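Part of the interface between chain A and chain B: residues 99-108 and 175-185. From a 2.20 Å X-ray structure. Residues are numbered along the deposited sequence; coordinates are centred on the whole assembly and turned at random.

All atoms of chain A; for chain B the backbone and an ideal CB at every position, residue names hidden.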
# COMPACT_ATOMS: atom_id res chain seq x y z
N SER A 99 -2.42 -2.41 21.90
CA SER A 99 -2.01 -3.09 20.67
C SER A 99 -1.29 -2.12 19.73
O SER A 99 -1.27 -0.90 19.96
CB SER A 99 -3.23 -3.67 19.95
OG SER A 99 -2.84 -4.74 19.11
N GLU A 100 -0.70 -2.67 18.67
CA GLU A 100 -0.11 -1.85 17.61
C GLU A 100 -1.24 -1.18 16.84
O GLU A 100 -1.64 -0.07 17.17
CB GLU A 100 0.78 -2.69 16.69
CG GLU A 100 1.34 -1.92 15.48
CD GLU A 100 1.67 -2.81 14.29
OE1 GLU A 100 0.77 -3.09 13.46
OE2 GLU A 100 2.84 -3.22 14.17
N ALA A 101 -1.78 -1.89 15.85
CA ALA A 101 -2.63 -1.30 14.83
C ALA A 101 -1.89 -0.14 14.16
O ALA A 101 -2.14 1.03 14.46
CB ALA A 101 -3.94 -0.83 15.44
N ASP A 102 -0.95 -0.50 13.28
CA ASP A 102 -0.29 0.46 12.40
C ASP A 102 -0.53 0.04 10.95
O ASP A 102 0.18 -0.79 10.40
CB ASP A 102 1.20 0.54 12.71
CG ASP A 102 1.95 1.50 11.81
OD1 ASP A 102 1.45 1.89 10.74
OD2 ASP A 102 3.09 1.92 12.10
N LEU A 103 -1.55 0.65 10.36
CA LEU A 103 -2.06 0.27 9.06
C LEU A 103 -0.97 0.31 8.00
O LEU A 103 -0.84 -0.61 7.19
CB LEU A 103 -3.20 1.24 8.67
CG LEU A 103 -4.59 0.77 8.21
CD1 LEU A 103 -4.82 1.16 6.78
CD2 LEU A 103 -4.84 -0.72 8.40
N ALA A 104 -0.17 1.38 8.02
CA ALA A 104 0.83 1.61 6.99
C ALA A 104 1.85 0.47 6.94
O ALA A 104 2.15 -0.05 5.87
CB ALA A 104 1.52 2.93 7.21
N VAL A 105 2.38 0.10 8.10
CA VAL A 105 3.41 -0.92 8.15
C VAL A 105 2.83 -2.32 7.83
O VAL A 105 3.53 -3.15 7.27
CB VAL A 105 4.20 -0.91 9.47
CG1 VAL A 105 3.45 -1.62 10.60
CG2 VAL A 105 5.55 -1.52 9.25
N GLU A 106 1.56 -2.54 8.14
CA GLU A 106 0.90 -3.81 7.85
C GLU A 106 0.71 -4.06 6.34
O GLU A 106 0.40 -5.20 5.96
CB GLU A 106 -0.44 -3.92 8.55
CG GLU A 106 -0.35 -4.08 10.06
CD GLU A 106 -1.73 -4.14 10.70
OE1 GLU A 106 -1.89 -3.68 11.87
OE2 GLU A 106 -2.68 -4.65 10.02
N THR A 107 0.90 -3.03 5.51
CA THR A 107 0.90 -3.23 4.06
C THR A 107 2.13 -3.96 3.55
O THR A 107 2.18 -4.35 2.38
CB THR A 107 0.76 -1.92 3.27
OG1 THR A 107 1.96 -1.12 3.40
CG2 THR A 107 -0.41 -1.06 3.79
N PHE A 108 3.13 -4.14 4.41
CA PHE A 108 4.31 -4.87 3.98
C PHE A 108 3.91 -6.30 3.64
O PHE A 108 3.24 -6.99 4.40
CB PHE A 108 5.41 -4.90 5.03
CG PHE A 108 6.65 -5.58 4.55
CD1 PHE A 108 7.48 -4.97 3.63
CD2 PHE A 108 6.97 -6.86 4.97
CE1 PHE A 108 8.63 -5.61 3.15
CE2 PHE A 108 8.14 -7.51 4.49
CZ PHE A 108 8.96 -6.87 3.59
N UNK B 175 -14.66 3.23 8.70
CA UNK B 175 -13.57 4.11 9.07
C UNK B 175 -12.48 3.31 9.79
O UNK B 175 -12.78 2.43 10.59
CB UNK B 175 -14.08 5.25 9.95
N UNK B 176 -11.23 3.61 9.47
CA UNK B 176 -10.08 2.89 9.99
C UNK B 176 -9.02 3.90 10.41
O UNK B 176 -8.73 4.83 9.67
CB UNK B 176 -9.53 1.91 8.95
N UNK B 177 -8.41 3.66 11.57
CA UNK B 177 -7.37 4.51 12.11
C UNK B 177 -6.05 4.38 11.35
O UNK B 177 -5.61 3.28 11.06
CB UNK B 177 -7.15 4.18 13.59
N UNK B 178 -5.43 5.50 11.02
CA UNK B 178 -4.09 5.50 10.45
C UNK B 178 -3.15 6.28 11.35
O UNK B 178 -3.53 7.30 11.93
CB UNK B 178 -4.10 6.09 9.04
N UNK B 179 -1.93 5.79 11.49
CA UNK B 179 -0.86 6.52 12.14
C UNK B 179 -0.03 7.24 11.07
O UNK B 179 -0.43 8.32 10.63
CB UNK B 179 0.01 5.58 12.98
N UNK B 180 1.07 6.65 10.59
CA UNK B 180 1.89 7.31 9.56
C UNK B 180 1.18 7.26 8.23
O UNK B 180 0.47 6.31 7.93
CB UNK B 180 3.27 6.66 9.45
N UNK B 181 1.45 8.28 7.42
CA UNK B 181 0.90 8.38 6.08
C UNK B 181 1.56 7.37 5.16
O UNK B 181 2.67 6.93 5.39
CB UNK B 181 1.07 9.80 5.53
N UNK B 182 0.84 7.03 4.11
CA UNK B 182 1.33 6.24 3.01
C UNK B 182 0.65 6.77 1.76
O UNK B 182 -0.34 7.49 1.84
CB UNK B 182 1.07 4.75 3.22
N UNK B 183 1.17 6.41 0.59
CA UNK B 183 0.47 6.70 -0.65
C UNK B 183 -0.67 5.70 -0.76
O UNK B 183 -0.49 4.60 -1.30
CB UNK B 183 1.40 6.63 -1.86
N UNK B 184 -1.82 6.10 -0.23
CA UNK B 184 -3.00 5.24 -0.15
C UNK B 184 -3.65 5.05 -1.51
O UNK B 184 -4.35 4.06 -1.72
CB UNK B 184 -4.02 5.82 0.83
N UNK B 185 -3.42 5.99 -2.43
CA UNK B 185 -3.93 5.85 -3.80
C UNK B 185 -3.30 4.62 -4.50
O UNK B 185 -3.94 3.94 -5.31
CB UNK B 185 -3.64 7.12 -4.60

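Position 175 has nothing of the 99-108 stretch within 5.5 Å of its ideal CB; phi of -78° admits proline, and Pro B175 is deposited.

At 176 the backbone is extended (-135/136) and CA-to-CB points toward chain A, the ideal CB lying 5.1 Å from Leu A103 CG. An apolar side chain of moderate size would suit, valine, isoleucine or leucine alike. Ile B176 is found, its CG2 3.9 Å from Leu A103 CG.

Position 177 points sideways with nothing of that stretch near its CB, so many residues would serve. Lys B177 leads its end away; its backbone O accepts from water 1, which also donates to Ala A101 O and accepts from Leu A103 N.

The CB of 178, again sideways, lies 4.9 Å from Leu A103 CB, leaving room for a small or beta-branched residue. Thr B178 brings CG2 to 4.3 Å from Leu A103 CD1.

Position 179 points toward chain A, its ideal CB 4.5 Å from Asp A102 OD1 and 5.2 Å from Ala A101 O. Two acceptors favour a donor, such as glutamine, lysine or arginine. Gln B179 sends NE2 to Ala A101 O, a hydrogen bond of 2.9 Å at 149°.

At 180 the ideal CB is 4.7 Å from Ala A104 CB and 5.3 Å from Asp A102 OD1. The nearby carboxylate would suggest a donor or a neutral polar group. The deposited Glu B180 is therefore unexpected: its OE2 comes 2.7 Å from Asp A102 OD2, a separation at which one acid group probably holds a proton. Water 2 donates to the backbone Glu B180 O (3.2 Å) and to the side-chain Asp A102 OD1 (2.6 Å).

Position 181 points away, which suits a long polar chain among others; Arg B181 is deposited.

At 182 CA-to-CB points toward chain A, and the ideal CB lies 4.4 Å from Ala A104 CB, where a medium apolar residue fits. Leu B182 places CD2 4.0 Å from Ala A104 CB and 3.5 Å from Thr A107 OG1, a hydroxyl already donating to Ala A104 O.

Position 183 is out of reach and precedes a helix, where asparagine, aspartate, serine or threonine can cap; Asn B183 OD1 accepts a weak bond from the backbone N of 185.

The ideal CB of 184 has nothing of the 99-108 stretch within 5.5 Å and points sideways, so only a large side chain could bridge the gap to Leu A103 and Ala A104. Trp B184 does so, CH2 reaching Leu A103 CD1 at 3.5 Å and Ala A104 CA at 3.9 Å, both oblique to the ring.

Position 185, out of reach, is unconstrained by this stretch; it is Glu B185.

Chain B 175-185: PIKTQERLNWE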
# COMPACT_ATOMS: atom_id res chain seq x y z
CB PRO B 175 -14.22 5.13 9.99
CG PRO B 175 -15.55 4.65 10.30
CD PRO B 175 -15.82 3.37 9.59
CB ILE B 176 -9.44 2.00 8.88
CG1 ILE B 176 -10.44 1.03 8.30
CG2 ILE B 176 -8.25 1.23 9.44
CD1 ILE B 176 -9.99 0.52 6.93
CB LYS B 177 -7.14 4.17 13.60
CG LYS B 177 -8.32 4.50 14.50
CD LYS B 177 -7.92 4.60 15.97
CE LYS B 177 -7.34 5.97 16.31
NZ LYS B 177 -7.05 6.12 17.77
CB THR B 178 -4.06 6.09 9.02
OG1 THR B 178 -4.71 7.37 9.00
CG2 THR B 178 -4.85 5.24 8.05
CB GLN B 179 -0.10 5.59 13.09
CG GLN B 179 -1.08 5.01 14.13
CD GLN B 179 -0.43 4.44 15.37
OE1 GLN B 179 0.17 5.18 16.17
NE2 GLN B 179 -0.54 3.13 15.54
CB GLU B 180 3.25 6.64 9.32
CG GLU B 180 4.00 6.25 10.55
CD GLU B 180 3.59 4.87 11.02
OE1 GLU B 180 2.84 4.82 11.99
OE2 GLU B 180 4.02 3.87 10.41
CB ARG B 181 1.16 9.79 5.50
CG ARG B 181 -0.10 10.59 5.18
CD ARG B 181 0.17 11.93 4.48
NE ARG B 181 1.24 11.80 3.48
CZ ARG B 181 1.13 11.15 2.32
NH1 ARG B 181 -0.01 10.58 1.95
NH2 ARG B 181 2.18 11.09 1.50
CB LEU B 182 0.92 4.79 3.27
CG LEU B 182 1.82 3.68 2.76
CD1 LEU B 182 3.24 3.90 3.20
CD2 LEU B 182 1.28 2.35 3.25
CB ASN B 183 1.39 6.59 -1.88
CG ASN B 183 0.68 6.95 -3.19
OD1 ASN B 183 -0.49 7.38 -3.21
ND2 ASN B 183 1.40 6.78 -4.30
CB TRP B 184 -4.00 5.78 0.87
CG TRP B 184 -3.43 5.79 2.27
CD1 TRP B 184 -3.12 6.89 3.02
CD2 TRP B 184 -3.11 4.65 3.07
NE1 TRP B 184 -2.61 6.50 4.24
CE2 TRP B 184 -2.60 5.13 4.29
CE3 TRP B 184 -3.19 3.27 2.87
CZ2 TRP B 184 -2.17 4.27 5.31
CZ3 TRP B 184 -2.76 2.42 3.89
CH2 TRP B 184 -2.27 2.93 5.10
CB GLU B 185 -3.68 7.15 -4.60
CG GLU B 185 -4.66 7.41 -5.73
CD GLU B 185 -4.64 8.86 -6.23
OE1 GLU B 185 -3.61 9.29 -6.80
OE2 GLU B 185 -5.67 9.56 -6.06
O HOH W 1 -3.28 2.48 11.96
O HOH W 2 -0.11 3.85 9.97
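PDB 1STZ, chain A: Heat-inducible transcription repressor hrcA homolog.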